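PDB 2JL1: triphenylmethane reductase from Citrobacter sp. my-5, which reduces triphenylmethane dyes, an activity of use in bioremediation, and binds NADP in an NmrA-like fold of the short-chain dehydrogenase type. Local coordinates for the interface of chains A and B. Residues are numbered along the deposited sequence; one frame, centred on the assembly and turned at random. Chains: chain A/B, Triphenylmethane reductase.

Contact 1: the interface of chains A and B. Residues chain A 81-82, 84-85; chain B 88-89, 91-92.
A:Val85 and B:Ala88 meet at the apolar centre, where helix 80-96 of chain A packs against the same helix of chain B. The short B:Ala88 side chain fits a close approach: its CB sits 4.1 Å from CA of A:Val85 and 3.8 Å from CG2 of A:Ile84. A:Val85 spreads its two branches over different neighbours. CG2 of A:Val85 lies 3.6 Å from the carbonyl O of B:Ala88 and also touches the aliphatic chain of B:Lys92, which runs across it at about a right angle. A:Thr81 turns its methyl, not its hydroxyl, to this partner: CG2 rests 3.6 Å from CA of B:Lys92, up against the helix backbone. Further out, A:Leu82 lies alongside B:Lys92, both side chains pointing the same way, with CD1 of the leucine 3.9 Å from CE of the lysine. The lysine thus serves the contact through its methylenes, and no hydrogen bond or salt bridge crosses this patch. At the rim the B:Lys92 chain, straight as far as CE, bends at its last torsion (chi4 -81°) to the amine nitrogen NZ, and the amide oxygen OD1 of B:Asn89 stands 3.8 Å from CG1 of A:Val85, the branch anti to the backbone N (chi1 -177°).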
loop_
_atom_site.group_PDB
_atom_site.type_symbol
_atom_site.label_atom_id
_atom_site.label_comp_id
_atom_site.label_asym_id
_atom_site.label_seq_id
_atom_site.Cartn_x
_atom_site.Cartn_y
_atom_site.Cartn_z
ATOM N N THR A 81 9.976 3.041 -5.573
ATOM C CA THR A 81 9.056 4.156 -5.349
ATOM C C THR A 81 8.331 4.544 -6.636
ATOM O O THR A 81 7.142 4.866 -6.609
ATOM C CB THR A 81 9.770 5.329 -4.717
ATOM O OG1 THR A 81 10.394 4.882 -3.506
ATOM C CG2 THR A 81 8.791 6.492 -4.411
ATOM N N LEU A 82 9.044 4.538 -7.763
ATOM C CA LEU A 82 8.399 4.722 -9.064
ATOM C C LEU A 82 7.400 3.622 -9.358
ATOM O O LEU A 82 6.315 3.880 -9.875
ATOM C CB LEU A 82 9.433 4.790 -10.206
ATOM C CG LEU A 82 8.830 4.695 -11.614
ATOM C CD1 LEU A 82 7.912 5.920 -11.871
ATOM C CD2 LEU A 82 9.960 4.628 -12.675
ATOM N N ILE A 84 5.505 1.970 -7.345
ATOM C CA ILE A 84 4.257 2.258 -6.608
ATOM C C ILE A 84 3.333 3.189 -7.398
ATOM O O ILE A 84 2.124 2.902 -7.544
ATOM C CB ILE A 84 4.582 2.788 -5.200
ATOM C CG1 ILE A 84 5.168 1.608 -4.387
ATOM C CG2 ILE A 84 3.367 3.516 -4.547
ATOM C CD1 ILE A 84 4.866 1.606 -2.958
ATOM N N VAL A 85 3.899 4.291 -7.906
ATOM C CA VAL A 85 3.170 5.223 -8.794
ATOM C C VAL A 85 2.619 4.497 -10.012
ATOM O O VAL A 85 1.459 4.669 -10.357
ATOM C CB VAL A 85 4.039 6.449 -9.269
ATOM C CG1 VAL A 85 3.202 7.408 -10.120
ATOM C CG2 VAL A 85 4.590 7.208 -8.082
ATOM N N ALA B 88 0.679 8.399 -3.750
ATOM C CA ALA B 88 1.879 7.839 -4.377
ATOM C C ALA B 88 2.746 8.933 -5.016
ATOM O O ALA B 88 3.969 8.875 -4.921
ATOM C CB ALA B 88 1.541 6.760 -5.394
ATOM N N ASN B 89 2.104 9.917 -5.656
ATOM C CA ASN B 89 2.804 11.091 -6.197
ATOM C C ASN B 89 3.531 11.868 -5.108
ATOM O O ASN B 89 4.659 12.322 -5.323
ATOM C CB ASN B 89 1.843 12.069 -6.887
ATOM C CG ASN B 89 1.259 11.542 -8.176
ATOM O OD1 ASN B 89 1.812 10.655 -8.841
ATOM N ND2 ASN B 89 0.110 12.128 -8.561
ATOM N N VAL B 91 4.690 10.780 -2.114
ATOM C CA VAL B 91 5.809 9.971 -1.625
ATOM C C VAL B 91 6.960 10.001 -2.630
ATOM O O VAL B 91 8.124 10.160 -2.228
ATOM C CB VAL B 91 5.351 8.516 -1.339
ATOM C CG1 VAL B 91 6.517 7.636 -0.916
ATOM C CG2 VAL B 91 4.278 8.511 -0.269
ATOM N N LYS B 92 6.655 9.877 -3.925
ATOM C CA LYS B 92 7.740 9.902 -4.933
ATOM C C LYS B 92 8.414 11.267 -4.980
ATOM O O LYS B 92 9.640 11.348 -5.058
ATOM C CB LYS B 92 7.257 9.537 -6.329
ATOM C CG LYS B 92 8.420 9.222 -7.283
ATOM C CD LYS B 92 7.959 9.085 -8.692
ATOM C CE LYS B 92 9.152 8.833 -9.613
ATOM N NZ LYS B 92 9.810 10.129 -9.904
#

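Contact 2: the interface of chains A and B. Residues chain A 80-81, 84, 119-120, 123; chain B 126-127, 129-130.
This is a helix-to-helix patch of a two-fold symmetric homodimer interface, in which the last turn of helix 117-130 of chain B packs between helices 80-96 and 117-130 of chain A; it helps hold the two subunits together in the deposited assembly, though the structure alone does not prove that this dimer forms in solution. B:Thr130 carries much of it. OG1 of B:Thr130 lies between the backbone N and the carbonyl carbon (chi1 78°), from where it donates to the carbonyl O of B:Ala127 at 2.7 Å, in the carbonyl plane on a lone pair. OG1 of B:Thr130 also shares a hydrogen bond of 3.0 Å with OG1 of A:Thr81, and the two bonds together should hold its rotation. The methyl CG2 turns to the apolar side, tip to tip with A:Ile84, whose CD1 presses tightly on CA of B:Ala127 at 3.4 Å. A:His119 crosses B:Tyr126 at about a right angle, CD2 of the imidazole 3.6 Å from CD1 of the phenol ring, and B:Arg129 lays its CD over one imidazole face near the rim. ND1 of A:His119 bonds a water at 3.0 Å, which links to the carbonyl O of B:Arg129; a second water, bonded to the first, joins ND2 of A:Asn80 to the carbonyl O of B:Thr130. The patch thus lies where the start of helix 80-96 and the first turns of helix 117-130 in one subunit receive the C-terminal end of helix 117-130 from the other.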
loop_
_atom_site.group_PDB
_atom_site.type_symbol
_atom_site.label_atom_id
_atom_site.label_comp_id
_atom_site.label_asym_id
_atom_site.label_seq_id
_atom_site.Cartn_x
_atom_site.Cartn_y
_atom_site.Cartn_z
ATOM N N ASN A 80 11.701 1.131 -6.792
ATOM C CA ASN A 80 10.520 0.706 -6.037
ATOM C C ASN A 80 9.502 1.823 -5.819
ATOM O O ASN A 80 8.315 1.578 -5.870
ATOM C CB ASN A 80 10.941 0.128 -4.696
ATOM C CG ASN A 80 11.678 -1.198 -4.841
ATOM O OD1 ASN A 80 11.435 -1.948 -5.787
ATOM N ND2 ASN A 80 12.570 -1.488 -3.908
ATOM N N THR A 81 9.976 3.041 -5.573
ATOM C CA THR A 81 9.056 4.156 -5.349
ATOM C C THR A 81 8.331 4.544 -6.636
ATOM O O THR A 81 7.142 4.866 -6.609
ATOM C CB THR A 81 9.770 5.329 -4.717
ATOM O OG1 THR A 81 10.394 4.882 -3.506
ATOM C CG2 THR A 81 8.791 6.492 -4.411
ATOM N N ILE A 84 5.505 1.970 -7.345
ATOM C CA ILE A 84 4.257 2.258 -6.608
ATOM C C ILE A 84 3.333 3.189 -7.398
ATOM O O ILE A 84 2.124 2.902 -7.544
ATOM C CB ILE A 84 4.582 2.788 -5.200
ATOM C CG1 ILE A 84 5.168 1.608 -4.387
ATOM C CG2 ILE A 84 3.367 3.516 -4.547
ATOM C CD1 ILE A 84 4.866 1.606 -2.958
ATOM N N HIS A 119 7.380 -4.410 -0.026
ATOM C CA HIS A 119 6.579 -3.243 0.321
ATOM C C HIS A 119 5.733 -2.757 -0.853
ATOM O O HIS A 119 4.594 -2.294 -0.660
ATOM C CB HIS A 119 7.466 -2.150 0.916
ATOM C CG HIS A 119 8.009 -2.518 2.259
ATOM N ND1 HIS A 119 9.214 -2.057 2.741
ATOM C CD2 HIS A 119 7.527 -3.365 3.193
ATOM C CE1 HIS A 119 9.418 -2.559 3.945
ATOM N NE2 HIS A 119 8.416 -3.370 4.233
ATOM N N VAL A 120 6.302 -2.843 -2.056
ATOM C CA VAL A 120 5.609 -2.447 -3.279
ATOM C C VAL A 120 4.400 -3.351 -3.484
ATOM O O VAL A 120 3.319 -2.883 -3.847
ATOM C CB VAL A 120 6.508 -2.613 -4.527
ATOM C CG1 VAL A 120 5.683 -2.368 -5.811
ATOM C CG2 VAL A 120 7.702 -1.645 -4.492
ATOM N N ALA A 123 1.669 -2.587 -0.878
ATOM C CA ALA A 123 1.041 -1.302 -1.225
ATOM C C ALA A 123 0.056 -1.501 -2.378
ATOM O O ALA A 123 -1.059 -0.943 -2.373
ATOM C CB ALA A 123 2.113 -0.238 -1.585
ATOM N N TYR B 126 3.053 1.704 3.301
ATOM C CA TYR B 126 3.953 0.864 2.507
ATOM C C TYR B 126 4.702 1.618 1.429
ATOM O O TYR B 126 5.883 1.332 1.192
ATOM C CB TYR B 126 3.228 -0.354 1.924
ATOM C CG TYR B 126 3.031 -1.428 2.932
ATOM C CD1 TYR B 126 4.136 -2.133 3.448
ATOM C CD2 TYR B 126 1.767 -1.752 3.400
ATOM C CE1 TYR B 126 3.969 -3.131 4.397
ATOM C CE2 TYR B 126 1.593 -2.764 4.341
ATOM C CZ TYR B 126 2.704 -3.438 4.835
ATOM O OH TYR B 126 2.549 -4.431 5.763
ATOM N N ALA B 127 4.045 2.584 0.781
ATOM C CA ALA B 127 4.728 3.468 -0.163
ATOM C C ALA B 127 5.885 4.237 0.492
ATOM O O ALA B 127 6.988 4.293 -0.043
ATOM C CB ALA B 127 3.739 4.447 -0.832
ATOM N N ARG B 129 7.508 3.402 3.180
ATOM C CA ARG B 129 8.555 2.420 3.495
ATOM C C ARG B 129 9.522 2.161 2.320
ATOM O O ARG B 129 10.723 2.023 2.550
ATOM C CB ARG B 129 7.979 1.120 4.060
ATOM C CG ARG B 129 7.313 1.280 5.432
ATOM C CD ARG B 129 6.697 -0.037 5.900
ATOM N NE ARG B 129 6.009 0.072 7.190
ATOM C CZ ARG B 129 6.598 -0.045 8.381
ATOM N NH1 ARG B 129 7.912 -0.246 8.470
ATOM N NH2 ARG B 129 5.869 0.038 9.491
ATOM N N THR B 130 9.019 2.144 1.079
ATOM C CA THR B 130 9.879 1.952 -0.119
ATOM C C THR B 130 10.924 3.041 -0.337
ATOM O O THR B 130 11.899 2.840 -1.082
ATOM C CB THR B 130 9.061 1.804 -1.431
ATOM O OG1 THR B 130 8.599 3.099 -1.881
ATOM C CG2 THR B 130 7.913 0.862 -1.228
HETATM O O HOH W 1 12.869 0.514 -1.480
HETATM O O HOH W 2 11.241 -0.706 0.996
#

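Contact 3: the interface of chains A and B. Residues chain A 91-92, 95, 126-127, 130-131; chain B 79-81, 84, 120.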
loop_
_atom_site.group_PDB
_atom_site.type_symbol
_atom_site.label_atom_id
_atom_site.label_comp_id
_atom_site.label_asym_id
_atom_site.label_seq_id
_atom_site.Cartn_x
_atom_site.Cartn_y
_atom_site.Cartn_z
ATOM N N VAL A 91 -4.101 0.362 -11.212
ATOM C CA VAL A 91 -5.278 0.073 -10.389
ATOM C C VAL A 91 -6.373 1.106 -10.655
ATOM O O VAL A 91 -7.548 0.733 -10.801
ATOM C CB VAL A 91 -4.899 0.031 -8.885
ATOM C CG1 VAL A 91 -6.122 -0.177 -8.006
ATOM C CG2 VAL A 91 -3.885 -1.066 -8.637
ATOM N N LYS A 92 -6.007 2.388 -10.745
ATOM C CA LYS A 92 -7.036 3.421 -11.004
ATOM C C LYS A 92 -7.647 3.254 -12.389
ATOM O O LYS A 92 -8.862 3.369 -12.546
ATOM C CB LYS A 92 -6.497 4.838 -10.865
ATOM C CG LYS A 92 -7.622 5.882 -10.784
ATOM C CD LYS A 92 -7.095 7.272 -10.873
ATOM C CE LYS A 92 -8.248 8.274 -10.849
ATOM N NZ LYS A 92 -8.833 8.357 -12.209
ATOM N N ARG A 95 -10.018 0.361 -12.205
ATOM C CA ARG A 95 -11.249 0.797 -11.546
ATOM C C ARG A 95 -12.116 1.607 -12.547
ATOM O O ARG A 95 -13.303 1.292 -12.740
ATOM C CB ARG A 95 -10.937 1.624 -10.292
ATOM C CG ARG A 95 -12.128 1.905 -9.345
ATOM C CD ARG A 95 -13.076 3.001 -9.877
ATOM N NE ARG A 95 -12.381 4.246 -10.194
ATOM C CZ ARG A 95 -12.155 5.220 -9.327
ATOM N NH1 ARG A 95 -12.579 5.116 -8.067
ATOM N NH2 ARG A 95 -11.509 6.304 -9.718
ATOM N N TYR A 126 -3.144 -3.416 -1.254
ATOM C CA TYR A 126 -4.037 -2.447 -0.613
ATOM C C TYR A 126 -4.695 -1.488 -1.584
ATOM O O TYR A 126 -5.874 -1.154 -1.405
ATOM C CB TYR A 126 -3.335 -1.689 0.518
ATOM C CG TYR A 126 -3.238 -2.496 1.762
ATOM C CD1 TYR A 126 -4.399 -2.829 2.489
ATOM C CD2 TYR A 126 -2.015 -2.953 2.228
ATOM C CE1 TYR A 126 -4.324 -3.592 3.645
ATOM C CE2 TYR A 126 -1.935 -3.706 3.398
ATOM C CZ TYR A 126 -3.098 -4.023 4.090
ATOM O OH TYR A 126 -3.035 -4.765 5.237
ATOM N N ALA A 127 -3.964 -1.052 -2.613
ATOM C CA ALA A 127 -4.558 -0.253 -3.684
ATOM C C ALA A 127 -5.713 -0.983 -4.384
ATOM O O ALA A 127 -6.784 -0.419 -4.591
ATOM C CB ALA A 127 -3.494 0.188 -4.712
ATOM N N THR A 130 -8.961 -1.051 -2.386
ATOM C CA THR A 130 -9.766 0.198 -2.453
ATOM C C THR A 130 -10.749 0.264 -3.616
ATOM O O THR A 130 -11.692 1.075 -3.600
ATOM C CB THR A 130 -8.888 1.479 -2.496
ATOM O OG1 THR A 130 -8.347 1.670 -3.824
ATOM C CG2 THR A 130 -7.794 1.397 -1.475
ATOM N N THR A 131 -10.525 -0.550 -4.638
ATOM C CA THR A 131 -11.400 -0.519 -5.797
ATOM C C THR A 131 -12.701 -1.299 -5.616
ATOM O O THR A 131 -13.630 -1.108 -6.393
ATOM C CB THR A 131 -10.729 -1.070 -7.040
ATOM O OG1 THR A 131 -10.562 -2.483 -6.886
ATOM C CG2 THR A 131 -9.389 -0.392 -7.292
ATOM N N ASP B 79 -12.739 9.888 -3.253
ATOM C CA ASP B 79 -12.419 8.757 -4.112
ATOM C C ASP B 79 -11.126 8.125 -3.577
ATOM O O ASP B 79 -10.038 8.673 -3.736
ATOM C CB ASP B 79 -12.270 9.266 -5.550
ATOM C CG ASP B 79 -11.935 8.174 -6.560
ATOM O OD1 ASP B 79 -11.543 7.029 -6.198
ATOM O OD2 ASP B 79 -12.050 8.495 -7.762
ATOM N N ASN B 80 -11.272 6.984 -2.914
ATOM C CA ASN B 80 -10.151 6.266 -2.303
ATOM C C ASN B 80 -9.099 5.808 -3.309
ATOM O O ASN B 80 -7.922 5.850 -3.016
ATOM C CB ASN B 80 -10.666 5.068 -1.520
ATOM C CG ASN B 80 -11.452 5.480 -0.281
ATOM O OD1 ASN B 80 -11.193 6.533 0.303
ATOM N ND2 ASN B 80 -12.403 4.653 0.123
ATOM N N THR B 81 -9.532 5.370 -4.488
ATOM C CA THR B 81 -8.577 4.911 -5.496
ATOM C C THR B 81 -7.770 6.076 -6.066
ATOM O O THR B 81 -6.571 5.941 -6.317
ATOM C CB THR B 81 -9.271 4.112 -6.576
ATOM O OG1 THR B 81 -9.976 3.028 -5.956
ATOM C CG2 THR B 81 -8.260 3.562 -7.615
ATOM N N ILE B 84 -5.025 7.109 -3.514
ATOM C CA ILE B 84 -3.806 6.279 -3.604
ATOM C C ILE B 84 -2.802 6.849 -4.610
ATOM O O ILE B 84 -1.601 6.992 -4.290
ATOM C CB ILE B 84 -4.181 4.814 -3.893
ATOM C CG1 ILE B 84 -4.858 4.250 -2.620
ATOM C CG2 ILE B 84 -2.970 3.989 -4.431
ATOM C CD1 ILE B 84 -4.631 2.833 -2.352
ATOM N N VAL B 120 -6.304 2.801 2.106
ATOM C CA VAL B 120 -5.532 3.903 1.538
ATOM C C VAL B 120 -4.354 4.213 2.453
ATOM O O VAL B 120 -3.237 4.440 1.986
ATOM C CB VAL B 120 -6.371 5.199 1.434
ATOM C CG1 VAL B 120 -5.471 6.381 1.011
ATOM C CG2 VAL B 120 -7.522 5.044 0.427
HETATM O O HOH W 3 -12.740 1.922 -1.434
#
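A:Arg95 reaches B:Asp79 through a folded side chain: CG is anti to the backbone N (chi1 -168°), then the chain bends at chi2 and chi3, bringing the guanidinium to the start of helix 80-96 of chain B. B:Asp79, in the loop just before that helix, holds its CG anti to its own backbone N and meets the arginine tip to tip. The salt bridge is end-on and paired: NH1 of A:Arg95 donates to OD1 of B:Asp79 at 2.9 Å, and its NH2 to OD2 of the same carboxylate at 3.0 Å. The fit is skewed, with guanidinium and carboxylate planes 47° apart. OD2 offers its syn lone pair, whereas OD1 is met on its syn side but 34° out of the carboxylate plane. Two bonds between opposite charges should restrain both groups and pin the end of one subunit's helix to the start of the other's. Beside this pair, B:Thr81 slides past A:Arg95 in the opposite direction; its CB lies 3.8 Å from NH1 of the arginine. A:Thr131 crosses the same threonine obliquely, putting its methyl CG2 3.7 Å from OG1 of B:Thr81. A:Lys92, if charged, may add a long-range attraction, since its side-chain amine NZ stands 5.5 Å from OD2 of B:Asp79.

Contact 1 and contact 2 adjoin, their C-alpha centres about 7 Å apart, and share A:Thr81 and A:Ile84, each of which faces both helices of chain B. Contact 3 lies about 14 Å from contact 1 and 15 Å from contact 2. With the chains exchanged, it repeats the threonine and isoleucine pairing of contact 2 and the threonine-lysine packing of contact 1, and adds the charged pair at the rim. All three draw on helix 80-96, joined by helix 117-130 in contacts 2 and 3, so the two-fold builds one continuous seam: an apolar middle flanked by twin polar ends that would set the register of the subunits.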